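Local atomic coordinates of transcobalamin-1 (Homo sapiens, PDB entry 4KKI), a protein that binds vitamin B12 (cobalamin) with femtomolar affinity and shields it from the acid of the stomach during transport. Residues 142-147 with 175-180; 191-196 with 247-252; 376-381 with 385-390. All coordinates share one frame; numbering follows the deposited sequence.

Contact 1: 142-147 with 175-180; sequences TNYYQL and KNYYFG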
# COMPACT_ATOMS: atom_id res chain seq x y z
N THR A 142 -8.70 -2.32 -10.67
CA THR A 142 -7.80 -2.70 -9.59
C THR A 142 -8.51 -2.73 -8.24
O THR A 142 -9.08 -3.75 -7.86
CB THR A 142 -6.58 -1.75 -9.51
OG1 THR A 142 -7.03 -0.41 -9.26
CG2 THR A 142 -5.80 -1.78 -10.82
N ASN A 143 -8.48 -1.61 -7.53
CA ASN A 143 -9.06 -1.55 -6.19
C ASN A 143 -9.24 -0.10 -5.74
O ASN A 143 -8.87 0.83 -6.45
CB ASN A 143 -8.16 -2.30 -5.20
CG ASN A 143 -6.72 -1.85 -5.28
OD1 ASN A 143 -6.38 -0.74 -4.86
ND2 ASN A 143 -5.86 -2.70 -5.82
N TYR A 144 -9.80 0.09 -4.55
CA TYR A 144 -10.05 1.44 -4.05
C TYR A 144 -8.80 2.12 -3.48
O TYR A 144 -8.74 3.34 -3.39
CB TYR A 144 -11.17 1.45 -3.00
CG TYR A 144 -12.54 1.78 -3.57
CD1 TYR A 144 -12.86 1.46 -4.88
CD2 TYR A 144 -13.49 2.42 -2.80
CE1 TYR A 144 -14.11 1.76 -5.40
CE2 TYR A 144 -14.73 2.74 -3.30
CZ TYR A 144 -15.04 2.40 -4.61
OH TYR A 144 -16.28 2.72 -5.11
N TYR A 145 -7.82 1.31 -3.10
CA TYR A 145 -6.53 1.85 -2.67
C TYR A 145 -5.89 2.62 -3.83
O TYR A 145 -5.43 3.75 -3.65
CB TYR A 145 -5.63 0.72 -2.20
CG TYR A 145 -4.29 1.16 -1.64
CD1 TYR A 145 -4.16 1.49 -0.30
CD2 TYR A 145 -3.17 1.23 -2.46
CE1 TYR A 145 -2.94 1.88 0.22
CE2 TYR A 145 -1.95 1.62 -1.95
CZ TYR A 145 -1.84 1.95 -0.61
OH TYR A 145 -0.62 2.34 -0.11
N GLN A 146 -5.90 2.02 -5.01
CA GLN A 146 -5.37 2.67 -6.20
C GLN A 146 -6.28 3.81 -6.65
O GLN A 146 -5.81 4.86 -7.09
CB GLN A 146 -5.17 1.67 -7.34
CG GLN A 146 -4.15 0.59 -7.03
CD GLN A 146 -3.66 -0.13 -8.27
OE1 GLN A 146 -3.72 0.40 -9.38
NE2 GLN A 146 -3.16 -1.35 -8.09
N LEU A 147 -7.58 3.59 -6.53
CA LEU A 147 -8.56 4.62 -6.88
C LEU A 147 -8.33 5.86 -6.03
O LEU A 147 -8.49 6.99 -6.50
CB LEU A 147 -9.98 4.10 -6.66
CG LEU A 147 -11.08 4.82 -7.44
CD1 LEU A 147 -10.98 4.49 -8.92
CD2 LEU A 147 -12.45 4.47 -6.89
N LYS A 175 -18.57 -1.49 -0.83
CA LYS A 175 -17.99 -2.80 -0.56
C LYS A 175 -16.48 -2.85 -0.76
O LYS A 175 -15.79 -3.67 -0.14
CB LYS A 175 -18.67 -3.87 -1.42
CG LYS A 175 -18.55 -3.61 -2.92
CD LYS A 175 -19.19 -4.74 -3.73
CE LYS A 175 -19.03 -4.50 -5.22
NZ LYS A 175 -19.61 -5.60 -6.03
N ASN A 176 -15.96 -1.98 -1.61
CA ASN A 176 -14.55 -2.00 -1.96
C ASN A 176 -13.62 -1.56 -0.84
O ASN A 176 -12.39 -1.63 -0.97
CB ASN A 176 -14.29 -1.17 -3.22
CG ASN A 176 -14.88 -1.80 -4.46
OD1 ASN A 176 -14.33 -2.74 -5.02
ND2 ASN A 176 -16.02 -1.27 -4.90
N TYR A 177 -14.20 -1.10 0.27
CA TYR A 177 -13.42 -0.75 1.44
C TYR A 177 -13.16 -1.98 2.30
O TYR A 177 -12.40 -1.93 3.26
CB TYR A 177 -14.16 0.30 2.28
CG TYR A 177 -14.05 1.72 1.75
CD1 TYR A 177 -12.87 2.43 1.84
CD2 TYR A 177 -15.16 2.35 1.19
CE1 TYR A 177 -12.77 3.73 1.37
CE2 TYR A 177 -15.07 3.65 0.72
CZ TYR A 177 -13.88 4.33 0.81
OH TYR A 177 -13.80 5.62 0.35
N TYR A 178 -13.78 -3.09 1.92
CA TYR A 178 -13.73 -4.31 2.73
C TYR A 178 -13.23 -5.51 1.94
O TYR A 178 -13.62 -5.73 0.80
CB TYR A 178 -15.11 -4.61 3.32
CG TYR A 178 -15.73 -3.45 4.07
CD1 TYR A 178 -16.50 -2.50 3.40
CD2 TYR A 178 -15.54 -3.30 5.43
CE1 TYR A 178 -17.06 -1.44 4.08
CE2 TYR A 178 -16.09 -2.24 6.12
CZ TYR A 178 -16.85 -1.31 5.44
OH TYR A 178 -17.41 -0.25 6.11
N PHE A 179 -12.35 -6.29 2.57
CA PHE A 179 -11.92 -7.56 2.01
C PHE A 179 -12.52 -8.67 2.86
O PHE A 179 -11.93 -9.09 3.86
CB PHE A 179 -10.40 -7.67 1.99
CG PHE A 179 -9.74 -6.69 1.06
CD1 PHE A 179 -10.36 -6.32 -0.13
CD2 PHE A 179 -8.51 -6.14 1.37
CE1 PHE A 179 -9.75 -5.42 -0.98
CE2 PHE A 179 -7.91 -5.23 0.52
CZ PHE A 179 -8.53 -4.87 -0.66
N GLY A 180 -13.70 -9.13 2.47
CA GLY A 180 -14.45 -10.07 3.29
C GLY A 180 -15.24 -9.31 4.34
O GLY A 180 -16.07 -8.46 4.01
O HOH W 1 -10.62 -2.22 -3.10

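Contact 2: 191-196 with 247-252; sequences AVLALT and AMQALF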
# COMPACT_ATOMS: atom_id res chain seq x y z
N ALA A 191 -7.87 6.60 1.12
CA ALA A 191 -9.09 7.31 0.76
C ALA A 191 -9.20 8.61 1.55
O ALA A 191 -9.53 9.66 1.00
CB ALA A 191 -10.31 6.44 1.00
N VAL A 192 -8.91 8.54 2.85
CA VAL A 192 -8.91 9.72 3.70
C VAL A 192 -7.93 10.78 3.19
O VAL A 192 -8.25 11.97 3.16
CB VAL A 192 -8.58 9.37 5.16
CG1 VAL A 192 -8.22 10.61 5.96
CG2 VAL A 192 -9.76 8.65 5.80
N LEU A 193 -6.74 10.34 2.79
CA LEU A 193 -5.73 11.27 2.27
C LEU A 193 -6.22 11.92 0.98
O LEU A 193 -6.01 13.11 0.76
CB LEU A 193 -4.40 10.55 2.03
CG LEU A 193 -3.65 10.07 3.28
CD1 LEU A 193 -2.48 9.19 2.89
CD2 LEU A 193 -3.18 11.26 4.11
N ALA A 194 -6.87 11.12 0.14
CA ALA A 194 -7.40 11.60 -1.13
C ALA A 194 -8.56 12.57 -0.91
O ALA A 194 -8.58 13.66 -1.48
CB ALA A 194 -7.83 10.43 -2.00
N LEU A 195 -9.52 12.16 -0.09
CA LEU A 195 -10.69 12.99 0.20
C LEU A 195 -10.29 14.30 0.85
O LEU A 195 -10.91 15.34 0.62
CB LEU A 195 -11.68 12.23 1.08
CG LEU A 195 -12.34 10.99 0.46
CD1 LEU A 195 -13.17 10.23 1.49
CD2 LEU A 195 -13.19 11.38 -0.74
N THR A 196 -9.25 14.25 1.68
CA THR A 196 -8.78 15.44 2.38
C THR A 196 -8.15 16.43 1.40
O THR A 196 -8.27 17.64 1.57
CB THR A 196 -7.76 15.07 3.47
OG1 THR A 196 -8.34 14.10 4.36
CG2 THR A 196 -7.36 16.30 4.27
N ALA A 247 -2.02 4.69 7.99
CA ALA A 247 -3.13 5.02 8.88
C ALA A 247 -2.78 6.26 9.70
O ALA A 247 -3.62 7.13 9.90
CB ALA A 247 -3.47 3.85 9.79
N MET A 248 -1.53 6.33 10.16
CA MET A 248 -1.03 7.50 10.88
C MET A 248 -1.14 8.76 10.02
O MET A 248 -1.56 9.81 10.51
CB MET A 248 0.41 7.30 11.35
CG MET A 248 0.60 6.21 12.40
SD MET A 248 2.33 5.91 12.82
CE MET A 248 2.78 7.47 13.58
N GLN A 249 -0.76 8.66 8.75
CA GLN A 249 -0.88 9.78 7.81
C GLN A 249 -2.32 10.27 7.76
O GLN A 249 -2.58 11.47 7.85
CB GLN A 249 -0.45 9.37 6.40
CG GLN A 249 1.04 9.14 6.23
CD GLN A 249 1.42 9.02 4.77
OE1 GLN A 249 0.91 9.75 3.92
NE2 GLN A 249 2.32 8.08 4.46
N ALA A 250 -3.25 9.33 7.59
CA ALA A 250 -4.67 9.66 7.51
C ALA A 250 -5.15 10.37 8.78
O ALA A 250 -5.90 11.34 8.71
CB ALA A 250 -5.49 8.40 7.26
N LEU A 251 -4.70 9.89 9.94
CA LEU A 251 -5.08 10.50 11.21
C LEU A 251 -4.37 11.83 11.43
O LEU A 251 -4.91 12.72 12.10
CB LEU A 251 -4.80 9.54 12.37
CG LEU A 251 -5.61 8.24 12.40
CD1 LEU A 251 -5.24 7.40 13.61
CD2 LEU A 251 -7.11 8.53 12.38
N PHE A 252 -3.17 11.97 10.87
CA PHE A 252 -2.42 13.23 10.94
C PHE A 252 -3.23 14.39 10.36
O PHE A 252 -3.24 15.48 10.91
CB PHE A 252 -1.10 13.12 10.17
CG PHE A 252 0.00 12.43 10.93
CD1 PHE A 252 -0.21 11.95 12.21
CD2 PHE A 252 1.25 12.26 10.35
CE1 PHE A 252 0.81 11.32 12.90
CE2 PHE A 252 2.27 11.64 11.04
CZ PHE A 252 2.05 11.16 12.32

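Contact 3: 376-381 with 385-390; sequences TMEERS and YITCIQ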
# COMPACT_ATOMS: atom_id res chain seq x y z
N THR A 376 0.60 -21.69 -9.15
CA THR A 376 1.20 -20.70 -10.03
C THR A 376 1.40 -19.40 -9.26
O THR A 376 0.46 -18.86 -8.67
CB THR A 376 0.32 -20.42 -11.26
OG1 THR A 376 0.12 -21.64 -11.99
CG2 THR A 376 0.97 -19.39 -12.16
N MET A 377 2.63 -18.90 -9.27
CA MET A 377 2.94 -17.64 -8.62
C MET A 377 3.52 -16.64 -9.61
O MET A 377 4.18 -17.02 -10.58
CB MET A 377 3.91 -17.85 -7.46
CG MET A 377 5.19 -18.55 -7.87
SD MET A 377 6.57 -18.10 -6.80
CE MET A 377 6.84 -16.41 -7.33
N GLU A 378 3.28 -15.36 -9.35
CA GLU A 378 3.87 -14.30 -10.16
C GLU A 378 4.71 -13.39 -9.28
O GLU A 378 4.39 -13.16 -8.11
CB GLU A 378 2.78 -13.50 -10.87
CG GLU A 378 1.94 -14.32 -11.84
CD GLU A 378 0.92 -13.48 -12.58
OE1 GLU A 378 1.08 -12.24 -12.62
OE2 GLU A 378 -0.05 -14.06 -13.12
N GLU A 379 5.81 -12.88 -9.83
CA GLU A 379 6.68 -11.98 -9.09
C GLU A 379 6.11 -10.57 -9.10
O GLU A 379 5.92 -9.97 -10.16
CB GLU A 379 8.09 -11.99 -9.67
CG GLU A 379 9.15 -11.48 -8.72
CD GLU A 379 9.35 -12.38 -7.52
OE1 GLU A 379 9.36 -13.62 -7.70
OE2 GLU A 379 9.48 -11.86 -6.39
N ARG A 380 5.83 -10.04 -7.91
CA ARG A 380 5.35 -8.67 -7.78
C ARG A 380 6.40 -7.83 -7.09
O ARG A 380 7.45 -8.34 -6.68
CB ARG A 380 4.05 -8.63 -6.97
CG ARG A 380 2.87 -9.32 -7.64
CD ARG A 380 2.31 -8.49 -8.77
NE ARG A 380 1.00 -8.98 -9.19
CZ ARG A 380 0.80 -9.85 -10.18
NH1 ARG A 380 1.84 -10.33 -10.86
NH2 ARG A 380 -0.43 -10.24 -10.49
N SER A 381 6.14 -6.53 -6.95
CA SER A 381 7.05 -5.65 -6.24
C SER A 381 7.13 -6.04 -4.78
O SER A 381 8.20 -5.99 -4.17
CB SER A 381 6.60 -4.19 -6.38
OG SER A 381 7.47 -3.32 -5.68
N TYR A 385 3.58 -13.62 -5.35
CA TYR A 385 2.13 -13.55 -5.17
C TYR A 385 1.48 -14.80 -5.75
O TYR A 385 1.75 -15.17 -6.89
CB TYR A 385 1.58 -12.29 -5.85
CG TYR A 385 0.08 -12.11 -5.73
CD1 TYR A 385 -0.47 -11.55 -4.59
CD2 TYR A 385 -0.77 -12.50 -6.75
CE1 TYR A 385 -1.84 -11.39 -4.47
CE2 TYR A 385 -2.14 -12.34 -6.64
CZ TYR A 385 -2.67 -11.78 -5.50
OH TYR A 385 -4.03 -11.62 -5.38
N ILE A 386 0.63 -15.44 -4.95
CA ILE A 386 -0.04 -16.67 -5.39
C ILE A 386 -1.28 -16.35 -6.22
O ILE A 386 -2.27 -15.82 -5.71
CB ILE A 386 -0.44 -17.55 -4.19
CG1 ILE A 386 0.75 -17.78 -3.26
CG2 ILE A 386 -1.02 -18.87 -4.68
CD1 ILE A 386 1.97 -18.35 -3.96
N THR A 387 -1.22 -16.69 -7.50
CA THR A 387 -2.31 -16.40 -8.42
C THR A 387 -3.20 -17.61 -8.66
O THR A 387 -4.43 -17.50 -8.66
CB THR A 387 -1.79 -15.90 -9.79
OG1 THR A 387 -0.96 -16.90 -10.38
CG2 THR A 387 -0.98 -14.62 -9.62
N CYS A 388 -2.58 -18.77 -8.86
CA CYS A 388 -3.33 -19.97 -9.18
C CYS A 388 -2.87 -21.18 -8.38
O CYS A 388 -1.69 -21.33 -8.08
CB CYS A 388 -3.21 -20.30 -10.68
SG CYS A 388 -3.45 -18.91 -11.81
N ILE A 389 -3.83 -22.03 -8.02
CA ILE A 389 -3.55 -23.35 -7.47
C ILE A 389 -4.49 -24.34 -8.16
O ILE A 389 -5.68 -24.07 -8.30
CB ILE A 389 -3.77 -23.40 -5.95
CG1 ILE A 389 -2.82 -22.43 -5.24
CG2 ILE A 389 -3.55 -24.81 -5.42
CD1 ILE A 389 -2.89 -22.49 -3.74
N GLN A 390 -3.94 -25.47 -8.60
CA GLN A 390 -4.71 -26.50 -9.31
C GLN A 390 -5.37 -25.97 -10.57
O GLN A 390 -6.43 -26.45 -10.98
CB GLN A 390 -5.77 -27.13 -8.40
CG GLN A 390 -5.24 -27.86 -7.19
CD GLN A 390 -6.35 -28.48 -6.36
OE1 GLN A 390 -7.51 -28.48 -6.76
NE2 GLN A 390 -6.00 -28.99 -5.19
O HOH W 2 -0.80 -16.33 -12.96

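Contact 1: 142-147 with 175-180
At the cobalamin-binding start of helix 144-156, Tyr144 packs against Asn176 and Tyr177 of the 3-10 turn 175-177. Asn176 lays its CB over the centre of the Tyr144 ring, 3.4 Å from the centroid. This CH-pi contact is 13° off the ring normal. Asn176 CG, anti to its carbonyl carbon, sets the amide at 23° to the ring plane, with ND2 3.6 Å from Tyr144 CE1. That ND2 bonds to Asn174 and Gly138. Tyr177 takes the edge of the same ring on its face. The pair is T-shaped, with planes at 86° and centroids 5.5 Å apart. Tyr144 CD2 is 4.0 Å from Tyr177 CE2, toward the rim. Both phenol ends are tied down, Tyr144 OH to His169 O and Tyr177 OH to Phe170 O.

One water joins the backbones. It accepts from Tyr144 N and donates to Asn176 O, both at 2.8 Å. Asn143 is the N-cap: its OD1 receives Gln146 N at 2.8 Å. This bond would hold the amide in place, and Asn143 ND2 donates to the cobalamin. Gln146 NE2 and Thr142 O also bind the ligand. The arrangement is that of an N-capped helix start lining the corrinoid site of the alpha domain.

Contact 2: 191-196 with 247-252
Val192 and Leu193 of helix 185-203 meet Gln249 and Ala250 of helix 244-252 in a small, buried helix-helix contact. The axes of 191-196 and 247-252 run the same way at 32° and approach to 8.8 Å. The closest CA pair is Leu193 with Ala250, 5.6 Å apart.

One apolar contact sets a valine against an alanine. Val192 CG1 lies 3.7 Å from Ala250 CB. With chi1 at 165°, CG1 is trans to the amide nitrogen, which turns this methyl toward the second helix. Val192 CG1 also lies 3.7 Å from Ala250 O. Leu224 of helix 213-229 packs on Val192 as well.

Leu193 packs on the chain and backbone of Gln249, including its CB. Its two methyls rest there from the same side. CD1 is 3.6 Å from Gln249 OE1, and CD2 is 3.8 Å from Gln249 O. The two side chains cross at about a right angle. Gln249 OE1 has its polar partner outside the two segments, in Phe299 N, and the glutamine chain also touches Pro292 and Ala293 of helix 284-294.

No hydrogen bond links the segments. Helices packed side by side, running the same way at a moderate angle, fit the alpha6-alpha6 helical barrel of the cobalamin-binding alpha domain.

Contact 3: 376-381 with 385-390
Thr376 O receives two backbone N-H groups, from Thr387 and Cys388, each at 3.0 Å. This double grip marks a classic beta bulge in the antiparallel hairpin of strands 375-379 and 384-389. The Cys388 bond is nearly straight at its hydrogen, 178°, while the Thr387 donor lies in the carbonyl plane. In return Thr376 N donates to Cys388 O at 2.6 Å. Beyond the bulge the register has moved by one residue. Glu378 and Tyr385 form a hydrogen-bonded pair, with both backbone bonds made. Met377 and Ile386, the non-hydrogen-bonded pair, lie between the bulge and the Glu378-Tyr385 pair.

The side-chain polar contacts gather beside Thr387. Its OG1 also lies by Thr376 O, although its proton has another possible acceptor. A water lies between Thr387 OG1 and Glu378 OE2, though its approach to OE2 is doubtfully short. The other oxygen, Glu378 OE1, makes a salt bridge to Arg380 NH1 at 2.7 Å. It meets that nitrogen in the guanidinium plane. A bend at chi2 (-75°) folds the arginine back to this carboxylate. Its guanidinium then lies at 19° to the Tyr385 ring, with Tyr385 CD2 over one of its faces.

Packing follows on both faces of the hairpin. On one, Thr387 CG2 sits against the Glu378 chain, and Thr376 CB touches Cys388 CB at 3.6 Å. Cys388 is joined by a disulfide to Cys393, in the third strand of this sheet. Tyr385 and Ile386 belong to the cobalamin site of the C-terminal beta domain, and Ile386 O accepts a hydrogen bond from the ligand. Arg380 CG rests on Tyr385 CB at 3.7 Å. On the other face, Met377 CB meets Ile386 CD1 at 4.0 Å.

Overall arrangement
The three contacts follow one another along the chain; none nests or crosses. Contact 1 comes first. It closes a 27-residue excursion, largely helical, between the start of helix 144-156 and the turn before strand 178-179. Contact 2 follows with a 50-residue loop that brings helix 185-203 to helix 244-252. These two touch, since Tyr177 OH packs on Ala191 CB at 3.6 Å, and both belong to the alpha domain. After the flexible linker, contact 3 closes a short hairpin in the beta domain. Its centre is about 20 Å from that of contact 1 and 31 Å from that of contact 2. Contacts 1 and 3 both contribute residues to the cobalamin site, which takes residues from both domains.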